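Local structure of alkaline phosphatase (Antarctic bacterium, 2W5V) at residues A110-S113 against I114-A118; I154-D157 against M158-D162; G170-Y173 against F174-K178. The protein probably hydrolyses phosphate monoesters as a cold-adapted alkaline phosphatase that works through bound zinc and magnesium ions. The protein carries 1 engineered substitution. All coordinates share one frame; numbering follows the deposited sequence.

Contact 1. Residues A110-S113 against I114-A118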
# COMPACT_ATOMS: atom_id res chain seq x y z
N ALA B 110 28.95 13.01 -9.72
CA ALA B 110 27.86 12.65 -10.62
C ALA B 110 27.83 11.14 -10.86
O ALA B 110 28.86 10.46 -10.86
CB ALA B 110 27.97 13.40 -11.94
N VAL B 111 26.62 10.63 -11.07
CA VAL B 111 26.45 9.23 -11.38
C VAL B 111 25.62 9.13 -12.67
O VAL B 111 24.77 9.99 -12.93
CB VAL B 111 25.80 8.47 -10.19
CG1 VAL B 111 24.75 9.33 -9.51
CG2 VAL B 111 25.18 7.16 -10.63
N LYS B 112 25.90 8.11 -13.48
CA LYS B 112 25.21 7.94 -14.75
C LYS B 112 23.72 7.63 -14.56
O LYS B 112 23.37 6.71 -13.82
CB LYS B 112 25.87 6.81 -15.54
CG LYS B 112 25.37 6.66 -16.97
CD LYS B 112 26.21 5.61 -17.68
CE LYS B 112 25.88 5.49 -19.16
NZ LYS B 112 26.69 4.40 -19.78
N SER B 113 22.87 8.37 -15.26
CA SER B 113 21.41 8.23 -15.13
C SER B 113 20.80 7.32 -16.20
O SER B 113 21.44 7.00 -17.20
CB SER B 113 20.75 9.60 -15.21
OG SER B 113 20.58 9.99 -16.56
N ILE B 114 19.54 6.95 -15.99
CA ILE B 114 18.83 6.10 -16.94
C ILE B 114 18.62 6.83 -18.27
O ILE B 114 18.61 6.21 -19.34
CB ILE B 114 17.48 5.61 -16.36
CG1 ILE B 114 16.91 4.46 -17.21
CG2 ILE B 114 16.52 6.76 -16.26
CD1 ILE B 114 17.79 3.22 -17.24
N VAL B 115 18.46 8.15 -18.22
CA VAL B 115 18.37 8.94 -19.45
C VAL B 115 19.68 8.91 -20.24
O VAL B 115 19.67 8.83 -21.47
CB VAL B 115 17.93 10.40 -19.15
CG1 VAL B 115 18.12 11.29 -20.37
CG2 VAL B 115 16.48 10.43 -18.68
N GLU B 116 20.81 9.00 -19.54
CA GLU B 116 22.11 8.94 -20.22
C GLU B 116 22.38 7.55 -20.81
O GLU B 116 22.95 7.42 -21.89
CB GLU B 116 23.24 9.37 -19.26
CG GLU B 116 23.16 10.86 -18.93
CD GLU B 116 23.98 11.28 -17.70
OE1 GLU B 116 24.25 10.44 -16.82
OE2 GLU B 116 24.33 12.48 -17.62
N ILE B 117 21.97 6.51 -20.09
CA ILE B 117 22.03 5.15 -20.61
C ILE B 117 21.11 4.99 -21.83
O ILE B 117 21.49 4.40 -22.84
CB ILE B 117 21.65 4.12 -19.51
CG1 ILE B 117 22.79 4.03 -18.49
CG2 ILE B 117 21.32 2.76 -20.12
CD1 ILE B 117 22.41 3.33 -17.21
N ALA B 118 19.89 5.52 -21.74
CA ALA B 118 18.95 5.39 -22.84
C ALA B 118 19.56 5.99 -24.11
O ALA B 118 19.53 5.38 -25.19
CB ALA B 118 17.65 6.08 -22.51
O HOH W 1 26.50 11.25 -15.58

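Contact 2. Residues I154-D157 against M158-D162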
# COMPACT_ATOMS: atom_id res chain seq x y z
N ILE B 154 20.63 23.93 -12.90
CA ILE B 154 19.88 22.82 -13.47
C ILE B 154 19.35 23.17 -14.85
O ILE B 154 19.42 22.35 -15.78
CB ILE B 154 18.74 22.38 -12.52
CG1 ILE B 154 19.34 21.59 -11.36
CG2 ILE B 154 17.71 21.54 -13.27
CD1 ILE B 154 18.43 21.44 -10.16
N ALA B 155 18.82 24.38 -15.00
CA ALA B 155 18.37 24.84 -16.31
C ALA B 155 19.50 24.80 -17.34
O ALA B 155 19.33 24.33 -18.46
CB ALA B 155 17.79 26.23 -16.21
N MET B 156 20.67 25.31 -16.95
CA MET B 156 21.82 25.25 -17.84
C MET B 156 22.20 23.80 -18.17
O MET B 156 22.62 23.51 -19.29
CB MET B 156 23.03 25.97 -17.23
CG MET B 156 24.24 25.99 -18.14
SD MET B 156 24.02 27.13 -19.52
CE MET B 156 23.93 28.69 -18.65
N ASP B 157 22.07 22.90 -17.19
CA ASP B 157 22.33 21.47 -17.42
C ASP B 157 21.42 20.89 -18.50
O ASP B 157 21.83 19.98 -19.24
CB ASP B 157 22.15 20.66 -16.12
CG ASP B 157 23.28 20.89 -15.12
OD1 ASP B 157 24.35 21.42 -15.51
OD2 ASP B 157 23.10 20.51 -13.94
N MET B 158 20.20 21.39 -18.58
CA MET B 158 19.26 20.93 -19.61
C MET B 158 19.89 21.08 -21.00
O MET B 158 19.76 20.20 -21.85
CB MET B 158 17.95 21.72 -19.54
CG MET B 158 16.97 21.43 -20.69
SD MET B 158 16.24 19.78 -20.57
CE MET B 158 14.98 20.07 -19.33
N THR B 159 20.59 22.18 -21.21
CA THR B 159 21.18 22.46 -22.51
C THR B 159 22.31 21.50 -22.86
O THR B 159 22.74 21.42 -24.01
CB THR B 159 21.71 23.92 -22.60
OG1 THR B 159 22.98 24.02 -21.95
CG2 THR B 159 20.71 24.88 -21.95
N GLU B 160 22.80 20.76 -21.86
CA GLU B 160 23.90 19.82 -22.07
C GLU B 160 23.41 18.37 -21.97
O GLU B 160 24.20 17.43 -22.05
CB GLU B 160 25.00 20.05 -21.04
CG GLU B 160 25.48 21.50 -20.92
CD GLU B 160 26.05 21.81 -19.54
OE1 GLU B 160 26.11 20.88 -18.69
OE2 GLU B 160 26.44 22.97 -19.29
N SER B 161 22.11 18.21 -21.77
CA SER B 161 21.55 16.88 -21.55
C SER B 161 21.24 16.17 -22.86
O SER B 161 21.36 16.75 -23.93
CB SER B 161 20.28 16.98 -20.69
OG SER B 161 19.20 17.50 -21.45
N ASP B 162 20.82 14.92 -22.75
CA ASP B 162 20.52 14.10 -23.92
C ASP B 162 19.02 14.11 -24.26
O ASP B 162 18.60 13.51 -25.25
CB ASP B 162 20.99 12.66 -23.68
CG ASP B 162 22.50 12.55 -23.55
OD1 ASP B 162 23.21 12.97 -24.50
OD2 ASP B 162 22.98 12.05 -22.50

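Contact 3. Residues G170-Y173 against F174-K178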
# COMPACT_ATOMS: atom_id res chain seq x y z
N GLY B 170 8.61 26.74 -15.57
CA GLY B 170 9.98 27.13 -15.26
C GLY B 170 10.66 28.06 -16.25
O GLY B 170 11.88 28.14 -16.28
N LEU B 171 9.88 28.78 -17.05
CA LEU B 171 10.46 29.72 -18.01
C LEU B 171 11.41 30.70 -17.33
O LEU B 171 12.41 31.14 -17.91
CB LEU B 171 9.37 30.47 -18.77
CG LEU B 171 9.84 31.37 -19.92
CD1 LEU B 171 10.66 30.59 -20.94
CD2 LEU B 171 8.65 32.03 -20.58
N ASN B 172 11.10 31.06 -16.09
CA ASN B 172 11.92 31.98 -15.32
C ASN B 172 13.38 31.55 -15.22
O ASN B 172 14.29 32.38 -15.28
CB ASN B 172 11.35 32.17 -13.90
CG ASN B 172 10.22 33.18 -13.86
OD1 ASN B 172 9.96 33.89 -14.84
ND2 ASN B 172 9.55 33.27 -12.71
N TYR B 173 13.62 30.25 -15.05
CA TYR B 173 14.98 29.74 -14.85
C TYR B 173 15.82 29.75 -16.13
O TYR B 173 17.04 29.55 -16.09
CB TYR B 173 14.92 28.36 -14.20
CG TYR B 173 14.15 28.42 -12.90
CD1 TYR B 173 12.80 28.08 -12.85
CD2 TYR B 173 14.75 28.88 -11.73
CE1 TYR B 173 12.08 28.18 -11.67
CE2 TYR B 173 14.05 28.97 -10.55
CZ TYR B 173 12.71 28.62 -10.52
OH TYR B 173 12.01 28.72 -9.35
N PHE B 174 15.16 30.01 -17.25
CA PHE B 174 15.83 30.11 -18.54
C PHE B 174 15.97 31.55 -19.07
O PHE B 174 16.91 31.86 -19.80
CB PHE B 174 15.10 29.25 -19.58
CG PHE B 174 15.17 27.78 -19.30
CD1 PHE B 174 16.14 26.99 -19.91
CD2 PHE B 174 14.29 27.18 -18.42
CE1 PHE B 174 16.21 25.63 -19.65
CE2 PHE B 174 14.35 25.82 -18.16
CZ PHE B 174 15.31 25.04 -18.78
N THR B 175 15.03 32.42 -18.72
CA THR B 175 14.97 33.74 -19.34
C THR B 175 14.95 34.91 -18.36
O THR B 175 14.99 36.07 -18.79
CB THR B 175 13.75 33.88 -20.25
OG1 THR B 175 12.56 33.94 -19.44
CG2 THR B 175 13.66 32.71 -21.21
N LYS B 176 14.85 34.63 -17.07
CA LYS B 176 14.85 35.69 -16.07
C LYS B 176 15.69 35.27 -14.88
O LYS B 176 15.18 35.10 -13.77
CB LYS B 176 13.42 36.04 -15.65
CG LYS B 176 12.56 36.53 -16.81
CD LYS B 176 11.14 36.86 -16.39
CE LYS B 176 10.28 37.20 -17.60
NZ LYS B 176 8.89 37.57 -17.22
N ARG B 177 16.98 35.08 -15.14
CA ARG B 177 17.91 34.51 -14.17
C ARG B 177 18.68 35.60 -13.43
O ARG B 177 18.81 36.72 -13.93
CB ARG B 177 18.90 33.59 -14.89
CG ARG B 177 18.25 32.47 -15.70
CD ARG B 177 19.18 31.96 -16.80
NE ARG B 177 20.50 31.60 -16.30
CZ ARG B 177 20.83 30.39 -15.84
NH1 ARG B 177 19.94 29.41 -15.82
NH2 ARG B 177 22.06 30.17 -15.40
N LYS B 178 19.18 35.27 -12.25
CA LYS B 178 19.96 36.22 -11.47
C LYS B 178 21.28 36.54 -12.18
O LYS B 178 21.83 37.63 -12.00
CB LYS B 178 20.24 35.67 -10.07
CG LYS B 178 19.00 35.22 -9.30
CD LYS B 178 18.34 36.35 -8.52
CE LYS B 178 17.32 37.11 -9.36
NZ LYS B 178 16.51 38.06 -8.54

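Contact 1. Residues A110-S113 against I114-A118
The carboxylate of Glu116, the one flat side-chain group here, swings back over Ser113 and takes the backbone N-H of that residue on OE1. Ser113 N lies 2.9 Å from Glu116 OE1; the bond is nearly straight (166° at the hydrogen) but meets the oxygen on its anti side, 30° out of the carboxylate plane. Lys112 CA also leans on Glu116 OE1, at 3.4 Å, and a water gives the same oxygen a hydrogen bond, standing 2.7 Å from Glu116 OE1 and reaching weakly to Val111 O. The other oxygen, OE2, is held by His144 NE2.

In return the hydroxyl of Ser113, turned between its own N and carbonyl carbon (chi1 82°), accepts from the backbone of Glu116, with Glu116 N 3.1 Å from Ser113 OG. These reciprocal bonds make a capping box: Ser113 is the N-cap of helix 114-120, and its OG engages an amide of the first turn, whose N-H groups lack the carbonyl partners found further along a helix. The first regular helical bond follows, from Ile117 N to Ser113 O at 3.0 Å. With an alanine here in place of Glu116, Ser113 N would probably lose its carboxylate acceptor and His144 its partner on OE2, leaving only the serine half of the box.

On the flank of this turn the extended chain of Lys112 crosses Ile117 at about a right angle. Its CE presses on Ile117 CG1 at 3.5 Å, tighter than ordinary van der Waals contact, while NZ is hydrogen-bonded to the terminal O of Gln375, the last residue of the chain.

Contact 2. Residues I154-D157 against M158-D162
Thr159 folds its side chain back onto Met156 at the C-terminal end of helix 151-158, where the chain leaves the helix through a type I beta turn running from Met158 to Ser161. The Thr159 hydroxyl sits between its own backbone N and carbonyl carbon (chi1 80°), a setting that points it back at the carbonyl of Met156. OG1 donates to Met156 O at 2.7 Å and lies in the plane of that carbonyl; the backbone N of Thr159 adds a weak bond to the same oxygen. The methyl CG2 also rests against Met156 O, so hydroxyl and methyl both touch it.

Met156 leaves the backbone with CG opposite its N (chi1 -177°), and the bend at chi2 brings SD near Thr159 OG1; a further bend at chi3 turns only the terminal CE. Its CG also borders the carboxylate of Glu160, which extends back across the turn. There Glu160 OE1 comes within 3.7 Å of Asp157 OD1, the two carboxylate planes being 51° apart. Such proximity of like charges would probably raise the cost of keeping both ionised without a cation nearby. Asp157 belongs, with Glu153 and His144, to a magnesium site seen in this protein, although that ion is not bound to this chain here.

The backbone changes its bonding pattern over the same residues. Met158 N still donates to Ile154 O, as in a regular helix, and more weakly to Ala155 O. Glu160 N instead makes its hydrogen bond three residues back, to Asp157 O at 2.9 Å, from above the carbonyl plane. Two donors of Ser161 then converge on Met158 O: the backbone N that closes the turn, and the hydroxyl, with Ser161 OG 2.8 Å from Met158 O.

Contact 3. Residues G170-Y173 against F174-K178
Leu171 and Thr175 meet one turn apart in a local contact around the short helix 172-175, which follows strand 165-169. Leu171 O is its hub, accepting three hydrogen bonds. Thr175 N lies 3.0 Å away from Leu171 O, nearly in line with the carbonyl bond, whereas Phe174 N and Thr175 OG1 approach well out of the carbonyl plane, from opposite sides of it. The same threonine sets its methyl CG2 3.7 Å from Leu171 CD1, so one side chain serves both the polar and the apolar part of the turn.

Asn172 O takes Lys176 N, and the aliphatic CD of Lys176 passes 3.6 Å from Asn172 OD1. Beyond the last helical residue, Arg177 bends at chi3 (52°) and doubles back: NH1 donates to Tyr173 O at 2.9 Å, the oxygen lying at the edge of the guanidinium. Gly170 O likewise meets the edge of the Phe174 ring, 3.4 Å from Phe174 CD2.

Tyr173 OH and Asn172 ND2 are both held by Glu218. Phe174 fits among Leu214 of strand 210-214, Val183 and Leu187 of helix 183-188, and Ala155 of helix 151-158, while Arg177 reaches the Glu152 carbonyl of that last helix.

From the N terminus, the three contacts occur in series, each within one unbroken piece of chain, so none nests in or crosses another. Contact 1 ends the loop after helix 86-93 and starts helix 114-120, which leads to strand 124-129. Contact 2 ends helix 151-158 and turns the chain toward strand 165-169; contact 3 follows that strand directly. Contacts 1 and 2 meet where Asp162 OD2 lies 3.8 Å from Glu116 CG. Contacts 2 and 3 pack through Ala155, whose CB is 3.4 Å from Tyr173 O. Contacts 1 and 3 do not touch, their nearest atoms being about 14 Å apart, and contact 2 bridges them.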